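Long-range contacts in ethyl acetate hydrolase (Pseudomonas veronii, PDB 5E4Y), which hydrolyses ethyl acetate to ethanol and acetate as a homodimeric alpha/beta-hydrolase esterase, acting in the degradation of short-chain methyl ketones such as 2-butanone: residues P34-R39 with I124-S129; F139-L144 with P165-R170. All coordinates share one frame; numbering follows the deposited sequence.

Interaction 1 (P34-R39 with I124-S129); sequences PLEEGR and IGDDVS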
# COMPACT_ATOMS: atom_id res chain seq x y z
N PRO A 34 -5.93 -7.06 -35.29
CA PRO A 34 -4.86 -7.97 -34.88
C PRO A 34 -4.18 -7.47 -33.61
O PRO A 34 -3.63 -6.37 -33.59
CB PRO A 34 -3.90 -7.95 -36.07
CG PRO A 34 -4.16 -6.64 -36.75
CD PRO A 34 -5.63 -6.38 -36.56
N LEU A 35 -4.21 -8.28 -32.56
CA LEU A 35 -3.64 -7.89 -31.27
C LEU A 35 -2.18 -8.31 -31.17
O LEU A 35 -1.72 -9.19 -31.90
CB LEU A 35 -4.45 -8.49 -30.12
CG LEU A 35 -5.96 -8.25 -30.19
CD1 LEU A 35 -6.66 -8.92 -29.02
CD2 LEU A 35 -6.27 -6.77 -30.22
N GLU A 36 -1.45 -7.68 -30.25
CA GLU A 36 -0.03 -7.95 -30.08
C GLU A 36 0.24 -9.35 -29.53
O GLU A 36 1.30 -9.92 -29.76
CB GLU A 36 0.60 -6.90 -29.15
CG GLU A 36 0.48 -5.48 -29.66
CD GLU A 36 1.24 -4.49 -28.80
OE1 GLU A 36 2.12 -4.92 -28.02
OE2 GLU A 36 0.96 -3.27 -28.90
N GLU A 37 -0.73 -9.90 -28.80
CA GLU A 37 -0.55 -11.20 -28.16
C GLU A 37 -0.86 -12.37 -29.09
O GLU A 37 -0.90 -13.52 -28.65
CB GLU A 37 -1.43 -11.29 -26.91
CG GLU A 37 -0.97 -10.39 -25.77
CD GLU A 37 0.43 -10.73 -25.30
OE1 GLU A 37 0.60 -11.77 -24.62
OE2 GLU A 37 1.37 -9.97 -25.61
N GLY A 38 -1.06 -12.08 -30.37
CA GLY A 38 -1.25 -13.12 -31.36
C GLY A 38 -2.67 -13.30 -31.84
O GLY A 38 -2.91 -13.53 -33.02
N ARG A 39 -3.63 -13.20 -30.92
CA ARG A 39 -5.03 -13.40 -31.28
C ARG A 39 -5.56 -12.22 -32.09
O ARG A 39 -5.02 -11.12 -32.03
CB ARG A 39 -5.89 -13.60 -30.03
CG ARG A 39 -5.49 -14.78 -29.18
CD ARG A 39 -6.51 -15.06 -28.09
NE ARG A 39 -7.80 -15.45 -28.65
CZ ARG A 39 -8.87 -15.76 -27.92
NH1 ARG A 39 -8.81 -15.72 -26.60
NH2 ARG A 39 -10.01 -16.10 -28.52
N ILE A 124 -1.90 -1.91 -24.17
CA ILE A 124 -2.07 -0.48 -24.40
C ILE A 124 -1.91 -0.13 -25.88
O ILE A 124 -2.66 0.68 -26.42
CB ILE A 124 -1.07 0.34 -23.57
CG1 ILE A 124 -1.33 0.14 -22.07
CG2 ILE A 124 -1.15 1.82 -23.92
CD1 ILE A 124 -2.62 0.78 -21.59
N GLY A 125 -0.92 -0.75 -26.52
CA GLY A 125 -0.67 -0.52 -27.93
C GLY A 125 -1.84 -0.88 -28.82
O GLY A 125 -2.02 -0.30 -29.89
N ASP A 126 -2.65 -1.83 -28.37
CA ASP A 126 -3.83 -2.25 -29.12
C ASP A 126 -4.93 -1.19 -29.06
O ASP A 126 -5.67 -0.99 -30.02
CB ASP A 126 -4.36 -3.59 -28.59
CG ASP A 126 -3.41 -4.74 -28.86
OD1 ASP A 126 -2.72 -4.71 -29.90
OD2 ASP A 126 -3.35 -5.67 -28.02
N ASP A 127 -5.04 -0.52 -27.91
CA ASP A 127 -6.00 0.56 -27.74
C ASP A 127 -5.67 1.73 -28.66
O ASP A 127 -6.54 2.26 -29.35
CB ASP A 127 -6.03 1.04 -26.29
CG ASP A 127 -6.96 0.20 -25.42
OD1 ASP A 127 -8.05 -0.17 -25.90
OD2 ASP A 127 -6.60 -0.07 -24.26
N VAL A 128 -4.40 2.13 -28.67
CA VAL A 128 -3.93 3.24 -29.50
C VAL A 128 -4.06 2.89 -30.98
O VAL A 128 -4.43 3.74 -31.80
CB VAL A 128 -2.47 3.60 -29.17
CG1 VAL A 128 -1.96 4.69 -30.11
CG2 VAL A 128 -2.36 4.05 -27.72
N SER A 129 -3.77 1.64 -31.32
CA SER A 129 -3.92 1.15 -32.69
C SER A 129 -5.37 1.26 -33.14
O SER A 129 -5.66 1.61 -34.28
CB SER A 129 -3.43 -0.30 -32.79
OG SER A 129 -3.60 -0.80 -34.10
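Leu35 and Glu36, in the loop of the beta hairpin made by strands 26-34 and 40-51, meet Asp126 in the first turn of helix 124-137. The loop is a type I turn from Leu35 to Gly38, and at its base Leu35 N bonds to Arg39 O. One hydrogen bond crosses the contact, from Glu36 N to Asp126 OD1 at 3.2 Å. It is bent, 137° at the hydrogen, and reaches the syn lone pair of OD1. The other carboxylate oxygen, OD2, accepts from the backbone N of Arg123, so the Asp126 group ties hairpin and helix start together. Leu35 crosses Asp126 at about a right angle, its methyl CD2 lying against the carboxylate, 3.8 Å from Asp126 CG. The charged part lies with Glu36. Its CG sits beside its own backbone N (chi1 -60°) and the chain runs on extended, carrying the carboxylate to the helix, its plane 79° from that of Asp126. Glu36 OE2 is 4.1 Å from Asp126 OD1, a like-charge approach that the salt bridge from Glu36 OE1 to Arg280 may offset. Gly125 offers no side chain here, and Glu36 OE2 lies 3.3 Å from Gly125 CA.

Interaction 2 (F139-L144 with P165-R170); sequences FGIESL and PDFVKR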
# COMPACT_ATOMS: atom_id res chain seq x y z
N PHE A 139 -13.29 9.94 -38.78
CA PHE A 139 -13.27 11.38 -38.56
C PHE A 139 -12.45 12.09 -39.63
O PHE A 139 -12.70 13.26 -39.95
CB PHE A 139 -12.72 11.69 -37.17
CG PHE A 139 -13.64 11.30 -36.06
CD1 PHE A 139 -14.68 12.13 -35.67
CD2 PHE A 139 -13.48 10.09 -35.40
CE1 PHE A 139 -15.53 11.76 -34.64
CE2 PHE A 139 -14.32 9.72 -34.38
CZ PHE A 139 -15.35 10.56 -34.00
N GLY A 140 -11.47 11.39 -40.19
CA GLY A 140 -10.60 11.98 -41.20
C GLY A 140 -9.63 12.97 -40.57
O GLY A 140 -9.34 14.02 -41.14
N ILE A 141 -9.14 12.62 -39.38
CA ILE A 141 -8.22 13.49 -38.65
C ILE A 141 -6.77 13.10 -38.87
O ILE A 141 -6.39 11.94 -38.71
CB ILE A 141 -8.53 13.46 -37.14
CG1 ILE A 141 -9.95 13.94 -36.88
CG2 ILE A 141 -7.54 14.31 -36.38
CD1 ILE A 141 -10.36 13.88 -35.42
N GLU A 142 -5.95 14.07 -39.26
CA GLU A 142 -4.55 13.83 -39.58
C GLU A 142 -3.63 14.16 -38.40
O GLU A 142 -2.49 13.70 -38.36
CB GLU A 142 -4.13 14.63 -40.81
CG GLU A 142 -4.96 14.35 -42.06
CD GLU A 142 -6.16 15.26 -42.18
OE1 GLU A 142 -6.86 15.49 -41.17
OE2 GLU A 142 -6.42 15.75 -43.30
N SER A 143 -4.12 14.96 -37.46
CA SER A 143 -3.32 15.35 -36.31
C SER A 143 -4.18 15.71 -35.10
O SER A 143 -5.30 16.20 -35.25
CB SER A 143 -2.41 16.53 -36.66
OG SER A 143 -3.16 17.72 -36.83
N LEU A 144 -3.65 15.48 -33.91
CA LEU A 144 -4.35 15.79 -32.67
C LEU A 144 -3.75 17.01 -31.97
O LEU A 144 -2.54 17.06 -31.73
CB LEU A 144 -4.34 14.59 -31.72
CG LEU A 144 -5.23 13.42 -32.14
CD1 LEU A 144 -4.96 12.20 -31.28
CD2 LEU A 144 -6.70 13.82 -32.06
N PRO A 165 4.51 9.96 -33.37
CA PRO A 165 5.07 11.24 -32.91
C PRO A 165 4.61 12.44 -33.73
O PRO A 165 4.42 13.52 -33.18
CB PRO A 165 6.59 11.03 -33.06
CG PRO A 165 6.72 9.99 -34.11
CD PRO A 165 5.55 9.07 -33.92
N ASP A 166 4.42 12.24 -35.03
CA ASP A 166 4.00 13.32 -35.91
C ASP A 166 2.52 13.63 -35.74
O ASP A 166 2.07 14.75 -36.00
CB ASP A 166 4.29 12.96 -37.37
CG ASP A 166 5.73 12.53 -37.59
OD1 ASP A 166 6.56 13.40 -37.96
OD2 ASP A 166 6.03 11.34 -37.39
N PHE A 167 1.76 12.63 -35.31
CA PHE A 167 0.31 12.75 -35.17
C PHE A 167 -0.07 13.61 -33.96
O PHE A 167 -1.09 14.30 -33.98
CB PHE A 167 -0.33 11.37 -35.06
CG PHE A 167 -1.77 11.33 -35.47
CD1 PHE A 167 -2.78 11.64 -34.57
CD2 PHE A 167 -2.12 10.96 -36.75
CE1 PHE A 167 -4.10 11.60 -34.95
CE2 PHE A 167 -3.45 10.91 -37.14
CZ PHE A 167 -4.44 11.23 -36.24
N VAL A 168 0.76 13.56 -32.92
CA VAL A 168 0.46 14.24 -31.66
C VAL A 168 1.19 15.58 -31.52
O VAL A 168 2.42 15.63 -31.52
CB VAL A 168 0.83 13.36 -30.46
CG1 VAL A 168 0.45 14.04 -29.16
CG2 VAL A 168 0.16 12.00 -30.57
N LYS A 169 0.42 16.66 -31.41
CA LYS A 169 0.99 18.00 -31.25
C LYS A 169 1.30 18.31 -29.79
O LYS A 169 2.37 18.83 -29.47
CB LYS A 169 0.05 19.06 -31.82
CG LYS A 169 -0.14 18.99 -33.33
CD LYS A 169 1.14 19.37 -34.06
CE LYS A 169 1.14 18.88 -35.49
NZ LYS A 169 1.16 17.39 -35.57
N ARG A 170 0.35 17.99 -28.91
CA ARG A 170 0.53 18.20 -27.48
C ARG A 170 0.12 16.96 -26.69
O ARG A 170 -0.77 16.22 -27.10
CB ARG A 170 -0.28 19.41 -27.00
CG ARG A 170 0.04 20.71 -27.72
CD ARG A 170 -0.97 21.79 -27.38
NE ARG A 170 -0.70 23.02 -28.11
CZ ARG A 170 -1.13 23.27 -29.34
NH1 ARG A 170 -1.84 22.36 -29.99
NH2 ARG A 170 -0.84 24.42 -29.93
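Leu144 and Val168 are paired in a single parallel beta bridge, in which Leu144 N donates to Phe167 O (2.8 Å, 173° at the hydrogen) and Leu144 O accepts from Lys169 N (3.0 Å, 158°). The bridge comes just before neighbouring parallel strands 146-150 and 170-174, which helix 152-163 joins in a beta-alpha-beta crossover of the alpha/beta-hydrolase fold. Among side chains, Phe167 does most. With CG anti to the backbone N (chi1 -156°), its ring slides under the incoming 139-144 chain. Ser143 CA stands over one face of the ring in a CH-pi contact, 4.1 Å from the ring centroid, and Glu142 O lies above the same face near the rim. Leu144 takes the edge, its CG 3.5 Å from Phe167 CE1, while His132 makes an edge-to-face contact with the ring. Swapping this phenylalanine for an alanine would probably open a gap beneath Ser143 and take from Leu144 the ring edge it packs on. The Lys169 chain, bent at chi2 and chi4, folds back beside the 139-144 segment and puts its NZ 3.8 Å from Ser143 CB.

Helix 124-137 connects the two contacts. Interaction 1 holds its first turn against the hairpin of the two antiparallel strands at one side of the eight-stranded sheet; the chain leaving its other end becomes the 139-144 loop of interaction 2. Both segments of interaction 1 precede those of interaction 2 in the chain; the centres of the two contacts are about 20 Å apart and about 8 Å separates their nearest atoms. Interaction 2 lies just before strands 146-150 and 170-174, the former leading to Ser151, the probable nucleophile. Interaction 1 joins the hairpin loop to the helix start, interaction 2 the lead-ins of two adjacent parallel strands; both lie away from the probable catalytic residues.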